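Local coordinates for DNA translocase coupling protein (Clostridium perfringens, PDB 6O1W) that binds ATP and probably couples plasmid DNA to the conjugation machinery as a DNA translocase of the FtsK/SpoIIIE family, at residues Gln180-Glu184 against Val185-Glu189; Arg147-Leu150 against Trp151-Lys155. All coordinates share one frame; numbering follows the deposited sequence.

Contact 1: Gln180-Glu184 against Val185-Glu189; sequences QVITE and VDAAE. With BGC (beta-D-glucopyranose), chain E.
Glu184 joins the end of a strand to the first turn of a helix: the extended backbone of 180-182 breaks at Thr183, and the helix starts at Val185, its first i to i+4 bond running from Ala188 N to Glu184 O (3.1 Å). Glu184 is the N-cap. Its chain folds back at chi2 (-78°), which carries the carboxylate over the helix start, where OE2 accepts from Ala187 N at 2.9 Å. That bond is somewhat bent, with an N-H...O angle of 131°, and the amide meets OE2 from above the carboxylate plane. Glutamate suits the place because its acceptor engages an amide that has no preceding helical turn to bond to, and its negative charge probably interacts favourably with the positive end of the helix dipole. Ala187 CB rests 3.3 Å from OE2, a small methyl that leaves room for the folded acid. Asp186 OD2 lies 4.4 Å from Glu184 OE2, a pairing of like charges probably eased by the salt bridge of Asp186 OD1 with Lys252. Ile182, the last residue of the strand, makes the apolar part of the contact. Its CG2 branch, anti to the backbone N, reaches 3.8 Å from Ala187 CB and 3.9 Å from Ala188 CB, so that a beta-branched strand residue packs on two small helix residues. At the far end of the strand, Gln180 lines the pocket of a bound beta-D-glucopyranose, to which Tyr161 OH is hydrogen-bonded. Strand 179-182 is an outermost strand of the mixed sheet within this chain, tied through Gln180 and Ile182 to Met162 of strand 159-163, while helix 185-209 sets Val185 against Leu253 and Ile256 of helix 247-266.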
loop_
_atom_site.group_PDB
_atom_site.type_symbol
_atom_site.label_atom_id
_atom_site.label_comp_id
_atom_site.label_asym_id
_atom_site.label_seq_id
_atom_site.Cartn_x
_atom_site.Cartn_y
_atom_site.Cartn_z
ATOM N N GLN A 180 17.770 -13.600 -7.779
ATOM C CA GLN A 180 17.443 -14.986 -7.480
ATOM C C GLN A 180 15.964 -15.096 -7.145
ATOM O O GLN A 180 15.458 -14.349 -6.290
ATOM C CB GLN A 180 18.245 -15.412 -6.266
ATOM C CG GLN A 180 18.936 -16.749 -6.363
ATOM C CD GLN A 180 19.724 -16.948 -5.091
ATOM O OE1 GLN A 180 20.860 -16.464 -4.951
ATOM N NE2 GLN A 180 19.122 -17.621 -4.117
ATOM N N VAL A 181 15.297 -16.052 -7.788
ATOM C CA VAL A 181 13.885 -16.364 -7.554
ATOM C C VAL A 181 13.833 -17.665 -6.759
ATOM O O VAL A 181 14.347 -18.671 -7.212
ATOM C CB VAL A 181 13.028 -16.436 -8.862
ATOM C CG1 VAL A 181 11.542 -16.678 -8.539
ATOM C CG2 VAL A 181 13.198 -15.176 -9.719
ATOM N N ILE A 182 13.219 -17.622 -5.566
ATOM C CA ILE A 182 13.028 -18.746 -4.654
ATOM C C ILE A 182 11.576 -19.196 -4.829
ATOM O O ILE A 182 10.661 -18.405 -4.603
ATOM C CB ILE A 182 13.384 -18.306 -3.210
ATOM C CG1 ILE A 182 14.924 -18.192 -3.010
ATOM C CG2 ILE A 182 12.779 -19.236 -2.173
ATOM C CD1 ILE A 182 15.625 -16.967 -3.683
ATOM N N THR A 183 11.378 -20.457 -5.241
ATOM C CA THR A 183 10.067 -21.014 -5.573
ATOM C C THR A 183 9.541 -22.115 -4.627
ATOM O O THR A 183 8.436 -22.632 -4.848
ATOM C CB THR A 183 10.087 -21.554 -7.017
ATOM O OG1 THR A 183 10.958 -22.672 -7.052
ATOM C CG2 THR A 183 10.528 -20.526 -8.033
ATOM N N GLU A 184 10.339 -22.528 -3.643
ATOM C CA GLU A 184 9.909 -23.584 -2.722
ATOM C C GLU A 184 10.451 -23.320 -1.321
ATOM O O GLU A 184 11.392 -22.557 -1.169
ATOM C CB GLU A 184 10.234 -25.008 -3.281
ATOM C CG GLU A 184 11.514 -25.678 -2.780
ATOM C CD GLU A 184 12.839 -25.244 -3.372
ATOM O OE1 GLU A 184 12.849 -24.639 -4.467
ATOM O OE2 GLU A 184 13.880 -25.544 -2.746
ATOM N N VAL A 185 9.839 -23.947 -0.316
ATOM C CA VAL A 185 10.115 -23.775 1.106
ATOM C C VAL A 185 11.571 -24.152 1.506
ATOM O O VAL A 185 12.135 -23.471 2.368
ATOM C CB VAL A 185 9.037 -24.489 1.977
ATOM C CG1 VAL A 185 9.149 -26.023 1.929
ATOM C CG2 VAL A 185 9.051 -23.967 3.405
ATOM N N ASP A 186 12.190 -25.160 0.847
ATOM C CA ASP A 186 13.577 -25.540 1.136
ATOM C C ASP A 186 14.527 -24.405 0.761
ATOM O O ASP A 186 15.365 -24.000 1.577
ATOM C CB ASP A 186 13.971 -26.846 0.394
ATOM C CG ASP A 186 13.191 -28.097 0.745
ATOM O OD1 ASP A 186 12.658 -28.168 1.863
ATOM O OD2 ASP A 186 13.143 -29.021 -0.094
ATOM N N ALA A 187 14.382 -23.861 -0.463
ATOM C CA ALA A 187 15.187 -22.728 -0.924
ATOM C C ALA A 187 14.924 -21.484 -0.050
ATOM O O ALA A 187 15.865 -20.748 0.223
ATOM C CB ALA A 187 14.887 -22.424 -2.374
ATOM N N ALA A 188 13.681 -21.288 0.447
ATOM C CA ALA A 188 13.336 -20.147 1.330
ATOM C C ALA A 188 14.005 -20.276 2.694
ATOM O O ALA A 188 14.424 -19.254 3.220
ATOM C CB ALA A 188 11.822 -20.015 1.505
ATOM N N GLU A 189 14.107 -21.512 3.277
ATOM C CA GLU A 189 14.813 -21.683 4.559
ATOM C C GLU A 189 16.294 -21.309 4.369
ATOM O O GLU A 189 16.818 -20.552 5.172
ATOM C CB GLU A 189 14.659 -23.107 5.159
ATOM C CG GLU A 189 15.762 -23.451 6.158
ATOM C CD GLU A 189 15.606 -24.619 7.119
ATOM O OE1 GLU A 189 14.914 -25.607 6.790
ATOM O OE2 GLU A 189 16.226 -24.552 8.204
HETATM C C2 BGC E . 24.269 -15.983 -1.834
HETATM C C3 BGC E . 24.685 -17.256 -1.107
HETATM C C4 BGC E . 23.514 -17.801 -0.299
HETATM C C5 BGC E . 22.298 -17.997 -1.203
HETATM C C6 BGC E . 21.058 -18.404 -0.443
HETATM C C1 BGC E . 23.047 -16.274 -2.702
HETATM O O1 BGC E . 22.652 -15.125 -3.371
HETATM O O2 BGC E . 25.342 -15.497 -2.631
HETATM O O3 BGC E . 25.802 -16.996 -0.266
HETATM O O4 BGC E . 23.850 -19.044 0.307
HETATM O O5 BGC E . 21.987 -16.766 -1.880
HETATM O O6 BGC E . 19.944 -18.519 -1.314
#

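Contact 2: Arg147-Leu150 against Trp151-Lys155; sequences RCIL and WQLLK
Four successive backbone hydrogen bonds join Arg147-Leu150 to Trp151-Leu154 in the i to i+4 pattern of an alpha helix, from Trp151 N to Arg147 O (3.0 Å) through to Leu154 N to Leu150 O (2.8 Å). Apolar contacts follow the same spacing. Ile149 and Leu153 run side by side, CG2 of the isoleucine 4.0 Å from CD1 of the leucine. Leu150 and Leu154 instead cross at a slant: Leu150 CD1 lies 4.0 Å from Leu154 CG, brought there by a first torsion that sets Leu150 CG anti to the backbone N (chi1 172°). Branched aliphatic residues suit this face, since Leu150 also meets Ile230 and Val232 of strand 229-233, and Leu154 meets Ala160 of strand 159-163. The aromatic contact involves Trp151, whose indole carries Lys155 CG over one face, 3.7 Å above the plane and offset toward the rim; this methylene of the lysine thus covers part of that face. Trp151 fills a place needing both bulk and a donor, for its ring meets Trp100 and Phe343 while NE1 is satisfied by Asp102. Among the polar side chains, Arg147 extends from the helix to hydrogen-bond Glu170 O through NH2 and to form a cation-pi contact with Phe171. Helix 142-155 begins at Lys142 in the P-loop Gly136-Ser143, where Gly139, Gly141 and Lys142 bind ATP, absent from this chain; Arg147 lies beside Ser143. The arrangement is that of the buried helix following the Walker A P-loop in P-loop NTPases, here in the FtsK/SpoIIIE-family motor domain.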
loop_
_atom_site.group_PDB
_atom_site.type_symbol
_atom_site.label_atom_id
_atom_site.label_comp_id
_atom_site.label_asym_id
_atom_site.label_seq_id
_atom_site.Cartn_x
_atom_site.Cartn_y
_atom_site.Cartn_z
ATOM N N ARG A 147 6.657 -4.608 -7.560
ATOM C CA ARG A 147 7.552 -4.748 -8.725
ATOM C C ARG A 147 8.087 -3.381 -9.183
ATOM O O ARG A 147 9.211 -3.309 -9.669
ATOM C CB ARG A 147 6.869 -5.502 -9.870
ATOM C CG ARG A 147 6.615 -6.975 -9.529
ATOM C CD ARG A 147 5.943 -7.699 -10.679
ATOM N NE ARG A 147 5.503 -9.033 -10.267
ATOM C CZ ARG A 147 4.252 -9.346 -9.941
ATOM N NH1 ARG A 147 3.291 -8.431 -10.001
ATOM N NH2 ARG A 147 3.947 -10.583 -9.568
ATOM N N CYS A 148 7.286 -2.312 -8.997
ATOM C CA CYS A 148 7.659 -0.912 -9.272
ATOM C C CYS A 148 8.758 -0.464 -8.293
ATOM O O CYS A 148 9.711 0.179 -8.697
ATOM C CB CYS A 148 6.432 -0.012 -9.148
ATOM S SG CYS A 148 6.726 1.684 -9.669
ATOM N N ILE A 149 8.606 -0.786 -7.003
ATOM C CA ILE A 149 9.601 -0.505 -5.950
ATOM C C ILE A 149 10.894 -1.275 -6.285
ATOM O O ILE A 149 11.971 -0.702 -6.222
ATOM C CB ILE A 149 9.058 -0.911 -4.554
ATOM C CG1 ILE A 149 7.905 0.051 -4.125
ATOM C CG2 ILE A 149 10.217 -0.931 -3.490
ATOM C CD1 ILE A 149 7.077 -0.464 -3.015
ATOM N N LEU A 150 10.763 -2.573 -6.649
ATOM C CA LEU A 150 11.877 -3.451 -7.004
ATOM C C LEU A 150 12.691 -2.859 -8.146
ATOM O O LEU A 150 13.912 -2.810 -8.047
ATOM C CB LEU A 150 11.336 -4.848 -7.388
ATOM C CG LEU A 150 12.320 -5.874 -7.967
ATOM C CD1 LEU A 150 13.495 -6.180 -6.949
ATOM C CD2 LEU A 150 11.575 -7.162 -8.364
ATOM N N TRP A 151 12.013 -2.415 -9.224
ATOM C CA TRP A 151 12.621 -1.802 -10.407
ATOM C C TRP A 151 13.470 -0.571 -10.035
ATOM O O TRP A 151 14.623 -0.462 -10.448
ATOM C CB TRP A 151 11.510 -1.413 -11.402
ATOM C CG TRP A 151 12.050 -0.682 -12.594
ATOM C CD1 TRP A 151 11.909 0.648 -12.871
ATOM C CD2 TRP A 151 12.961 -1.206 -13.579
ATOM N NE1 TRP A 151 12.582 0.962 -14.031
ATOM C CE2 TRP A 151 13.252 -0.156 -14.479
ATOM C CE3 TRP A 151 13.512 -2.481 -13.820
ATOM C CZ2 TRP A 151 14.070 -0.335 -15.602
ATOM C CZ3 TRP A 151 14.340 -2.655 -14.923
ATOM C CH2 TRP A 151 14.621 -1.586 -15.793
ATOM N N GLN A 152 12.915 0.305 -9.197
ATOM C CA GLN A 152 13.575 1.512 -8.702
ATOM C C GLN A 152 14.867 1.177 -7.968
ATOM O O GLN A 152 15.911 1.744 -8.299
ATOM C CB GLN A 152 12.621 2.339 -7.815
ATOM C CG GLN A 152 11.469 2.938 -8.631
ATOM C CD GLN A 152 10.462 3.701 -7.812
ATOM O OE1 GLN A 152 9.292 3.342 -7.696
ATOM N NE2 GLN A 152 10.890 4.768 -7.232
ATOM N N LEU A 153 14.810 0.196 -7.048
ATOM C CA LEU A 153 15.977 -0.258 -6.301
ATOM C C LEU A 153 17.003 -0.975 -7.168
ATOM O O LEU A 153 18.196 -0.783 -6.947
ATOM C CB LEU A 153 15.577 -1.097 -5.089
ATOM C CG LEU A 153 14.749 -0.318 -4.074
ATOM C CD1 LEU A 153 14.202 -1.242 -3.001
ATOM C CD2 LEU A 153 15.547 0.885 -3.510
ATOM N N LEU A 154 16.554 -1.762 -8.165
ATOM C CA LEU A 154 17.467 -2.434 -9.112
ATOM C C LEU A 154 18.230 -1.371 -9.931
ATOM O O LEU A 154 19.408 -1.555 -10.232
ATOM C CB LEU A 154 16.673 -3.351 -10.076
ATOM C CG LEU A 154 16.157 -4.676 -9.502
ATOM C CD1 LEU A 154 15.367 -5.425 -10.522
ATOM C CD2 LEU A 154 17.308 -5.560 -8.988
ATOM N N LYS A 155 17.552 -0.246 -10.253
ATOM C CA LYS A 155 18.116 0.907 -10.981
ATOM C C LYS A 155 19.074 1.691 -10.104
ATOM O O LYS A 155 19.881 2.425 -10.638
ATOM C CB LYS A 155 16.991 1.852 -11.497
ATOM C CG LYS A 155 16.236 1.334 -12.716
ATOM C CD LYS A 155 17.025 1.543 -14.005
ATOM C CE LYS A 155 16.791 2.885 -14.648
ATOM N NZ LYS A 155 17.913 3.246 -15.549
#

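Overall arrangement
Both contacts lie in the FtsK/SpoIIIE-family part of this chain, itself a fragment of a longer membrane protein, and contact 2 comes first along the sequence. Their centres are 21 Å apart and their nearest atoms about 8 Å, without touching. Contact 2, within helix 142-155, is buried, its centre about 15 Å from that of the chain; the centre of contact 1, the turn from strand 179-182 into helix 185-209, lies about 25 Å from it. The mixed sheet connects them: strand 159-163 packs against Leu150 and Leu154 and pairs with strand 179-182. One therefore forms part of the core behind the ATP site, while the other lies at the sheet margin, away from that site.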